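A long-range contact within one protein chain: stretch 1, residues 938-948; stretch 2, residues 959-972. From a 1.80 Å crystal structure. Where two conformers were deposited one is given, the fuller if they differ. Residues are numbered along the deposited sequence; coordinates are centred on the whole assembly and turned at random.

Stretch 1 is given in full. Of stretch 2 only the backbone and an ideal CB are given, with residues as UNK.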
ATOM      1  N   ALA A 938      12.790  19.326 -16.371  1.00 27.09           N
ATOM      2  CA  ALA A 938      12.002  18.776 -15.283  1.00 26.95           C
ATOM      3  C   ALA A 938      10.543  19.181 -15.393  1.00 26.18           C
ATOM      4  O   ALA A 938      10.203  20.340 -15.720  1.00 26.47           O
ATOM      5  CB  ALA A 938      12.568  19.169 -13.935  1.00 26.71           C
ATOM      6  N   GLY A 939       9.680  18.205 -15.161  1.00 25.06           N
ATOM      7  CA  GLY A 939       8.240  18.429 -15.213  1.00 24.65           C
ATOM      8  C   GLY A 939       7.686  18.584 -16.613  1.00 25.59           C
ATOM      9  O   GLY A 939       6.550  19.028 -16.774  1.00 24.74           O
ATOM     10  N   TYR A 940       8.466  18.211 -17.636  1.00 24.39           N
ATOM     11  CA  TYR A 940       8.029  18.285 -19.038  1.00 25.67           C
ATOM     12  C   TYR A 940       7.805  19.722 -19.539  1.00 25.93           C
ATOM     13  O   TYR A 940       7.040  19.937 -20.494  1.00 27.75           O
ATOM     14  CB  TYR A 940       6.784  17.426 -19.310  1.00 25.05           C
ATOM     15  CG  TYR A 940       7.023  15.961 -19.126  1.00 25.29           C
ATOM     16  CD1 TYR A 940       7.007  15.379 -17.854  1.00 25.88           C
ATOM     17  CD2 TYR A 940       7.287  15.145 -20.235  1.00 26.90           C
ATOM     18  CE1 TYR A 940       7.261  14.019 -17.680  1.00 28.48           C
ATOM     19  CE2 TYR A 940       7.532  13.791 -20.079  1.00 29.01           C
ATOM     20  CZ  TYR A 940       7.522  13.231 -18.811  1.00 30.21           C
ATOM     21  OH  TYR A 940       7.774  11.872 -18.678  1.00 32.14           O
ATOM     22  N   ARG A 941       8.461  20.690 -18.902  0.50 27.92           N
ATOM     23  CA  ARG A 941       8.510  22.057 -19.431  0.50 30.26           C
ATOM     24  C   ARG A 941       9.031  22.034 -20.870  0.50 29.11           C
ATOM     25  O   ARG A 941       8.633  22.853 -21.705  0.50 29.73           O
ATOM     26  CB  ARG A 941       9.400  22.952 -18.563  0.50 30.98           C
ATOM     27  CG  ARG A 941       9.157  24.433 -18.801  0.50 33.15           C
ATOM     28  CD  ARG A 941       7.660  24.721 -18.797  0.50 33.66           C
ATOM     29  NE  ARG A 941       7.351  26.106 -19.137  0.50 34.86           N
ATOM     30  CZ  ARG A 941       7.423  27.122 -18.282  0.50 35.72           C
ATOM     31  NH1 ARG A 941       7.797  26.928 -17.023  0.50 33.86           N
ATOM     32  NH2 ARG A 941       7.123  28.341 -18.691  0.50 37.67           N
ATOM     33  N   GLN A 942       9.947  21.108 -21.130  1.00 29.00           N
ATOM     34  CA  GLN A 942      10.335  20.726 -22.475  1.00 28.39           C
ATOM     35  C   GLN A 942      10.115  19.223 -22.514  1.00 28.15           C
ATOM     36  O   GLN A 942      10.507  18.519 -21.576  1.00 27.68           O
ATOM     37  CB  GLN A 942      11.822  21.005 -22.760  1.00 28.96           C
ATOM     38  CG  GLN A 942      12.178  20.742 -24.213  1.00 31.45           C
ATOM     39  CD  GLN A 942      13.666  20.517 -24.459  1.00 35.76           C
ATOM     40  OE1 GLN A 942      14.347  19.788 -23.719  1.00 36.29           O
ATOM     41  NE2 GLN A 942      14.175  21.127 -25.520  1.00 35.24           N
ATOM     42  N   VAL A 943       9.468  18.738 -23.573  1.00 24.94           N
ATOM     43  CA  VAL A 943       9.300  17.299 -23.780  1.00 26.46           C
ATOM     44  C   VAL A 943      10.216  16.835 -24.929  1.00 29.10           C
ATOM     45  O   VAL A 943      10.232  17.462 -26.002  1.00 28.65           O
ATOM     46  CB  VAL A 943       7.806  16.908 -24.007  1.00 26.36           C
ATOM     47  CG1 VAL A 943       7.209  17.616 -25.210  1.00 29.24           C
ATOM     48  CG2 VAL A 943       7.631  15.402 -24.130  1.00 25.75           C
ATOM     49  N   VAL A 944      10.995  15.776 -24.697  1.00 26.96           N
ATOM     50  CA  VAL A 944      11.742  15.151 -25.793  1.00 27.36           C
ATOM     51  C   VAL A 944      10.866  14.065 -26.411  1.00 28.05           C
ATOM     52  O   VAL A 944      10.446  13.117 -25.720  1.00 27.05           O
ATOM     53  CB  VAL A 944      13.079  14.548 -25.332  1.00 27.46           C
ATOM     54  CG1 VAL A 944      13.794  13.889 -26.504  1.00 30.38           C
ATOM     55  CG2 VAL A 944      13.969  15.590 -24.673  1.00 28.13           C
ATOM     56  N   ILE A 945      10.551  14.243 -27.693  1.00 28.66           N
ATOM     57  CA  ILE A 945       9.756  13.306 -28.469  1.00 28.27           C
ATOM     58  C   ILE A 945      10.664  12.565 -29.438  1.00 30.45           C
ATOM     59  O   ILE A 945      10.972  13.051 -30.543  1.00 29.54           O
ATOM     60  CB  ILE A 945       8.582  14.014 -29.167  1.00 29.36           C
ATOM     61  CG1 ILE A 945       7.703  14.673 -28.084  1.00 29.55           C
ATOM     62  CG2 ILE A 945       7.821  13.053 -30.055  1.00 27.16           C
ATOM     63  CD1 ILE A 945       6.523  15.471 -28.587  1.00 34.09           C
ATOM     64  N   ARG A 946      11.077  11.379 -29.009  1.00 30.12           N
ATOM     65  CA  ARG A 946      12.068  10.589 -29.731  1.00 31.88           C
ATOM     66  C   ARG A 946      11.625   9.109 -29.806  1.00 32.62           C
ATOM     67  O   ARG A 946      12.200   8.256 -29.125  1.00 34.02           O
ATOM     68  CB  ARG A 946      13.438  10.757 -29.070  1.00 34.22           C
ATOM     69  CG  ARG A 946      14.568  10.120 -29.858  1.00 37.31           C
ATOM     70  CD  ARG A 946      15.939  10.413 -29.285  1.00 39.77           C
ATOM     71  NE  ARG A 946      16.935   9.933 -30.237  1.00 43.58           N
ATOM     72  CZ  ARG A 946      18.251  10.068 -30.119  1.00 44.50           C
ATOM     73  NH1 ARG A 946      18.782  10.674 -29.061  1.00 45.55           N
ATOM     74  NH2 ARG A 946      19.035   9.579 -31.074  1.00 48.63           N
ATOM     75  N   PRO A 947      10.567   8.827 -30.600  1.00 33.98           N
ATOM     76  CA  PRO A 947      10.165   7.441 -30.828  1.00 36.51           C
ATOM     77  C   PRO A 947      11.264   6.726 -31.610  1.00 40.37           C
ATOM     78  O   PRO A 947      11.790   7.281 -32.588  1.00 39.54           O
ATOM     79  CB  PRO A 947       8.897   7.570 -31.678  1.00 36.31           C
ATOM     80  CG  PRO A 947       8.958   8.937 -32.288  1.00 34.61           C
ATOM     81  CD  PRO A 947       9.645   9.774 -31.260  1.00 33.68           C
ATOM     82  N   ARG A 948      11.626   5.526 -31.164  1.00 37.75           N
ATOM     83  CA  ARG A 948      12.606   4.731 -31.866  1.00 37.94           C
ATOM     84  C   ARG A 948      11.986   3.413 -32.306  1.00 39.95           C
ATOM     85  O   ARG A 948      12.073   2.432 -31.568  1.00 44.33           O
ATOM     86  CB  ARG A 948      13.810   4.470 -30.965  1.00 35.06           C
ATOM     87  CG  ARG A 948      14.492   5.715 -30.428  1.00 35.07           C
ATOM     88  CD  ARG A 948      15.249   5.349 -29.181  1.00 33.81           C
ATOM     89  NE  ARG A 948      16.220   6.350 -28.736  1.00 36.65           N
ATOM     90  CZ  ARG A 948      17.473   6.423 -29.175  1.00 37.60           C
ATOM     91  NH1 ARG A 948      17.902   5.584 -30.105  1.00 39.61           N
ATOM     92  NH2 ARG A 948      18.298   7.333 -28.685  1.00 40.13           N
ATOM     93  N   UNK A 959      -0.932   8.925 -24.630  1.00 27.02           N
ATOM     94  CA  UNK A 959      -1.227  10.239 -24.061  1.00 26.83           C
ATOM     95  C   UNK A 959      -0.774  10.239 -22.598  1.00 26.80           C
ATOM     96  O   UNK A 959      -1.166   9.352 -21.820  1.00 27.55           O
ATOM     97  CB  UNK A 959      -2.715  10.574 -24.178  1.00 26.83           C
ATOM     98  N   UNK A 960       0.065  11.207 -22.244  1.00 25.79           N
ATOM     99  CA  UNK A 960       0.532  11.394 -20.885  1.00 24.59           C
ATOM    100  C   UNK A 960      -0.156  12.627 -20.306  1.00 24.34           C
ATOM    101  O   UNK A 960      -0.081  13.701 -20.892  1.00 23.07           O
ATOM    102  CB  UNK A 960       2.055  11.533 -20.837  1.00 24.59           C
ATOM    103  N   UNK A 961      -0.836  12.470 -19.163  1.00 23.34           N
ATOM    104  CA  UNK A 961      -1.522  13.592 -18.514  1.00 22.04           C
ATOM    105  C   UNK A 961      -0.501  14.352 -17.659  1.00 23.55           C
ATOM    106  O   UNK A 961      -0.386  14.121 -16.440  1.00 24.74           O
ATOM    107  CB  UNK A 961      -2.697  13.106 -17.664  1.00 22.04           C
ATOM    108  N   UNK A 962       0.275  15.234 -18.283  1.00 22.26           N
ATOM    109  CA  UNK A 962       1.272  15.994 -17.531  1.00 22.83           C
ATOM    110  C   UNK A 962       0.592  17.097 -16.717  1.00 22.63           C
ATOM    111  O   UNK A 962      -0.579  17.422 -16.956  1.00 22.62           O
ATOM    112  CB  UNK A 962       2.317  16.593 -18.475  1.00 22.83           C
ATOM    113  N   UNK A 963       1.340  17.720 -15.795  1.00 22.98           N
ATOM    114  CA  UNK A 963       0.785  18.880 -15.044  1.00 23.36           C
ATOM    115  C   UNK A 963       0.393  20.082 -15.934  1.00 23.63           C
ATOM    116  O   UNK A 963      -0.553  20.818 -15.600  1.00 23.06           O
ATOM    117  CB  UNK A 963       1.811  19.349 -14.011  1.00 23.36           C
ATOM    118  N   UNK A 964       1.078  20.247 -17.074  1.00 20.77           N
ATOM    119  CA  UNK A 964       0.753  21.310 -18.023  1.00 22.22           C
ATOM    120  C   UNK A 964      -0.419  20.931 -18.945  1.00 21.67           C
ATOM    121  O   UNK A 964      -0.885  21.762 -19.705  1.00 20.24           O
ATOM    122  CB  UNK A 964       1.986  21.646 -18.864  1.00 22.22           C
ATOM    123  N   UNK A 965      -0.881  19.685 -18.856  1.00 21.62           N
ATOM    124  CA  UNK A 965      -1.967  19.169 -19.714  1.00 22.96           C
ATOM    125  C   UNK A 965      -1.474  18.006 -20.575  1.00 22.93           C
ATOM    126  O   UNK A 965      -0.322  17.528 -20.417  1.00 22.80           O
ATOM    127  CB  UNK A 965      -2.520  20.281 -20.608  1.00 22.96           C
ATOM    128  N   UNK A 966      -2.316  17.543 -21.512  1.00 25.07           N
ATOM    129  CA  UNK A 966      -1.956  16.308 -22.233  1.00 25.73           C
ATOM    130  C   UNK A 966      -0.764  16.451 -23.195  1.00 25.79           C
ATOM    131  O   UNK A 966      -0.646  17.439 -23.932  1.00 25.44           O
ATOM    132  CB  UNK A 966      -3.171  15.819 -23.025  1.00 25.73           C
ATOM    133  N   UNK A 967       0.128  15.473 -23.130  1.00 24.15           N
ATOM    134  CA  UNK A 967       1.214  15.333 -24.077  1.00 25.21           C
ATOM    135  C   UNK A 967       0.911  14.047 -24.842  1.00 25.56           C
ATOM    136  O   UNK A 967       0.929  12.967 -24.259  1.00 24.06           O
ATOM    137  CB  UNK A 967       2.582  15.299 -23.393  1.00 25.21           C
ATOM    138  N   UNK A 968       0.594  14.166 -26.134  1.00 26.31           N
ATOM    139  CA  UNK A 968       0.214  12.995 -26.930  1.00 27.69           C
ATOM    140  C   UNK A 968       1.145  12.735 -28.101  1.00 29.49           C
ATOM    141  O   UNK A 968       1.734  13.668 -28.651  1.00 27.94           O
ATOM    142  CB  UNK A 968      -1.214  13.165 -27.453  1.00 27.69           C
ATOM    143  N   UNK A 969       1.281  11.456 -28.451  1.00 29.58           N
ATOM    144  CA  UNK A 969       2.031  11.023 -29.632  1.00 31.42           C
ATOM    145  C   UNK A 969       1.256   9.934 -30.371  1.00 33.48           C
ATOM    146  O   UNK A 969       0.481   9.194 -29.772  1.00 32.39           O
ATOM    147  CB  UNK A 969       3.420  10.517 -29.237  1.00 31.42           C
ATOM    148  N   UNK A 970       1.450   9.875 -31.689  1.00 31.80           N
ATOM    149  CA  UNK A 970       0.907   8.812 -32.510  1.00 31.40           C
ATOM    150  C   UNK A 970       1.810   8.704 -33.721  1.00 33.00           C
ATOM    151  O   UNK A 970       1.953   9.674 -34.470  1.00 31.69           O
ATOM    152  CB  UNK A 970      -0.548   9.075 -32.904  1.00 31.40           C
ATOM    153  N   UNK A 971       2.429   7.547 -33.899  1.00 32.06           N
ATOM    154  CA  UNK A 971       3.284   7.335 -35.059  1.00 32.43           C
ATOM    155  C   UNK A 971       3.012   6.000 -35.739  1.00 35.42           C
ATOM    156  O   UNK A 971       2.536   5.046 -35.108  1.00 31.97           O
ATOM    157  CB  UNK A 971       4.755   7.415 -34.646  1.00 32.43           C
ATOM    158  N   UNK A 972       3.319   5.953 -37.038  1.00 36.60           N
ATOM    159  CA  UNK A 972       3.073   4.775 -37.865  1.00 38.43           C
ATOM    160  C   UNK A 972       4.160   4.672 -38.924  1.00 38.77           C
ATOM    161  O   UNK A 972       4.481   5.673 -39.577  1.00 37.76           O
ATOM    162  CB  UNK A 972       1.689   4.836 -38.514  1.00 38.43           C
TER

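Stretch 2 is a hairpin, strands 959-962 and 965-972, and stretch 1 meets it mostly through side chains, with the Gly939 carbonyl also taking part, and with no direct hydrogen bond between them. Position 959 is out of reach, so stretch 1 sets no demand. It is Thr959, whose OG1 shares a hydrogen bond with the OG of 968, 3.1 Å away.

At 960 CA-to-CB points toward stretch 1, with nothing of it within 5.5 Å of the ideal CB. The Tyr940 ring lies beyond that gap, so a long apolar or aromatic side chain would suit. Phe960 brings CE2 to 3.4 Å from Tyr940 CE1, over one face of the tyrosine ring; the ring planes meet obliquely at 48°. Position 961 is out of reach, so stretch 1 leaves it free; it is Ala961.

At 962 the ideal CB points toward stretch 1, 4.6 Å from Tyr940 CB, and a type I turn begins here. Something small fits, and Ser, Thr, Asp or Asn could also serve the turn. Ser962 donates from OG to the O of 965 at 2.7 Å, while a water bridges its OG to Tyr940 O. Position 963 points sideways, and many residues would do; Leu963 makes no contact with stretch 1.

Position 964 points toward stretch 1 but starts far off, facing the Gly939 carbonyl and the aliphatic part of Arg941. A long, flat or polar side chain could span the space: His, Gln or an aromatic. His964 places CD2 3.6 Å from Gly939 O, which sits near the imidazole plane at its edge, and CE1 3.9 Å from Arg941 CD.

At 965, phi 118° and psi -173° would jam a CB against the preceding carbonyl, which calls for glycine: Gly965. Position 966 is out of reach, and its phi of -69° admits proline: Pro966.

From here alternate residues face stretch 1. At 967 the ideal CB is 5.1 Å from Val943 CG2, so Val, Ile or Leu would suit; Val967 sets CG1 4.0 Å from that methyl. Position 968 points away, and Ser968 pairs with Thr959. At 969 Ile945 CG2 is 5.1 Å from the ideal CB, inviting Val, Ile or Thr; Thr969 offers its methyl, CG2, 4.0 Å from Ile945 CG2.

At 971 the ideal CB is 5.1 Å from Pro947 CG. Proline packs well on flat rings, though aliphatics could also fit. Trp971 lays its five-membered ring against Pro947 CB, 3.8 Å from the ring centroid, in a CH-pi contact. Positions 970 and 972 are out of reach, so stretch 1 leaves the choice open: Arg970 and Gln972.

Stretch 2 (959-972) TFASLHGPVSTRWQ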
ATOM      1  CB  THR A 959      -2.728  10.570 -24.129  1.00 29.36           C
ATOM      2  OG1 THR A 959      -3.171  10.556 -25.495  1.00 32.88           O
ATOM      3  CG2 THR A 959      -3.008  11.962 -23.518  1.00 28.45           C
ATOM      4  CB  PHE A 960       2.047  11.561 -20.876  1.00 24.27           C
ATOM      5  CG  PHE A 960       2.615  11.939 -19.548  1.00 23.99           C
ATOM      6  CD1 PHE A 960       2.358  11.178 -18.400  1.00 23.84           C
ATOM      7  CD2 PHE A 960       3.433  13.061 -19.438  1.00 24.08           C
ATOM      8  CE1 PHE A 960       2.905  11.533 -17.186  1.00 23.24           C
ATOM      9  CE2 PHE A 960       3.964  13.434 -18.217  1.00 24.81           C
ATOM     10  CZ  PHE A 960       3.694  12.677 -17.088  1.00 25.06           C
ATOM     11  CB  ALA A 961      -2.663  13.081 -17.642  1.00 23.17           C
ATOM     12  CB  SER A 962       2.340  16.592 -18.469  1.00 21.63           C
ATOM     13  OG  SER A 962       1.900  17.822 -19.000  1.00 23.83           O
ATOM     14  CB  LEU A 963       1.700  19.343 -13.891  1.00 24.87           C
ATOM     15  CG  LEU A 963       2.149  18.271 -12.882  1.00 27.32           C
ATOM     16  CD1 LEU A 963       2.800  18.925 -11.665  1.00 28.90           C
ATOM     17  CD2 LEU A 963       0.962  17.418 -12.439  1.00 26.71           C
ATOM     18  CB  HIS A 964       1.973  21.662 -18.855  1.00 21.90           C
ATOM     19  CG  HIS A 964       3.115  22.198 -18.042  1.00 25.56           C
ATOM     20  ND1 HIS A 964       3.219  23.525 -17.693  1.00 28.04           N
ATOM     21  CD2 HIS A 964       4.211  21.590 -17.531  1.00 27.13           C
ATOM     22  CE1 HIS A 964       4.327  23.711 -16.993  1.00 29.04           C
ATOM     23  NE2 HIS A 964       4.941  22.549 -16.868  1.00 30.68           N
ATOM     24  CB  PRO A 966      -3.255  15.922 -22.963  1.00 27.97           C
ATOM     25  CG  PRO A 966      -4.021  17.196 -23.091  1.00 28.08           C
ATOM     26  CD  PRO A 966      -3.613  18.097 -21.950  1.00 26.00           C
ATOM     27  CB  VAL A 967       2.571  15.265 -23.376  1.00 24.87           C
ATOM     28  CG1 VAL A 967       3.687  15.003 -24.386  1.00 27.49           C
ATOM     29  CG2 VAL A 967       2.821  16.584 -22.652  1.00 25.47           C
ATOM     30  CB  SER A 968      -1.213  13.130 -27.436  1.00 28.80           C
ATOM     31  OG  SER A 968      -2.069  13.364 -26.330  1.00 33.58           O
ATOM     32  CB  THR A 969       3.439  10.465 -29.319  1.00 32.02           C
ATOM     33  OG1 THR A 969       3.334   9.322 -28.451  1.00 36.43           O
ATOM     34  CG2 THR A 969       4.341  11.515 -28.695  1.00 32.52           C
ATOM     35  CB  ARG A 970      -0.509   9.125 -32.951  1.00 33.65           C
ATOM     36  CG  ARG A 970      -1.109   8.001 -33.778  1.00 41.77           C
ATOM     37  CD  ARG A 970      -2.602   8.185 -33.942  1.00 48.43           C
ATOM     38  NE  ARG A 970      -3.091   7.520 -35.145  1.00 56.34           N
ATOM     39  CZ  ARG A 970      -4.186   7.881 -35.815  1.00 60.27           C
ATOM     40  NH1 ARG A 970      -4.922   8.913 -35.408  1.00 61.67           N
ATOM     41  NH2 ARG A 970      -4.543   7.214 -36.904  1.00 61.11           N
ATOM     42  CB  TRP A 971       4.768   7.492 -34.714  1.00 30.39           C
ATOM     43  CG  TRP A 971       5.338   6.530 -33.710  1.00 32.64           C
ATOM     44  CD1 TRP A 971       5.484   6.743 -32.366  1.00 32.13           C
ATOM     45  CD2 TRP A 971       5.889   5.233 -33.970  1.00 32.29           C
ATOM     46  NE1 TRP A 971       6.074   5.652 -31.770  1.00 32.28           N
ATOM     47  CE2 TRP A 971       6.339   4.714 -32.733  1.00 33.03           C
ATOM     48  CE3 TRP A 971       6.045   4.452 -35.130  1.00 35.25           C
ATOM     49  CZ2 TRP A 971       6.924   3.442 -32.618  1.00 33.12           C
ATOM     50  CZ3 TRP A 971       6.636   3.185 -35.010  1.00 33.09           C
ATOM     51  CH2 TRP A 971       7.058   2.699 -33.762  1.00 33.76           C
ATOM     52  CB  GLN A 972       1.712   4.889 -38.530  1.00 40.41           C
ATOM     53  CG  GLN A 972       1.305   3.690 -39.371  1.00 50.92           C
ATOM     54  CD  GLN A 972      -0.149   3.766 -39.813  1.00 57.65           C
ATOM     55  OE1 GLN A 972      -0.821   4.787 -39.626  1.00 63.25           O
ATOM     56  NE2 GLN A 972      -0.644   2.686 -40.404  1.00 64.21           N
TER
HETATM   57  O   HOH W   1       7.565  21.975 -14.936  1.00 48.37           O
HETATM   58  O   HOH W   2       3.844  19.328 -20.225  1.00 35.55           O
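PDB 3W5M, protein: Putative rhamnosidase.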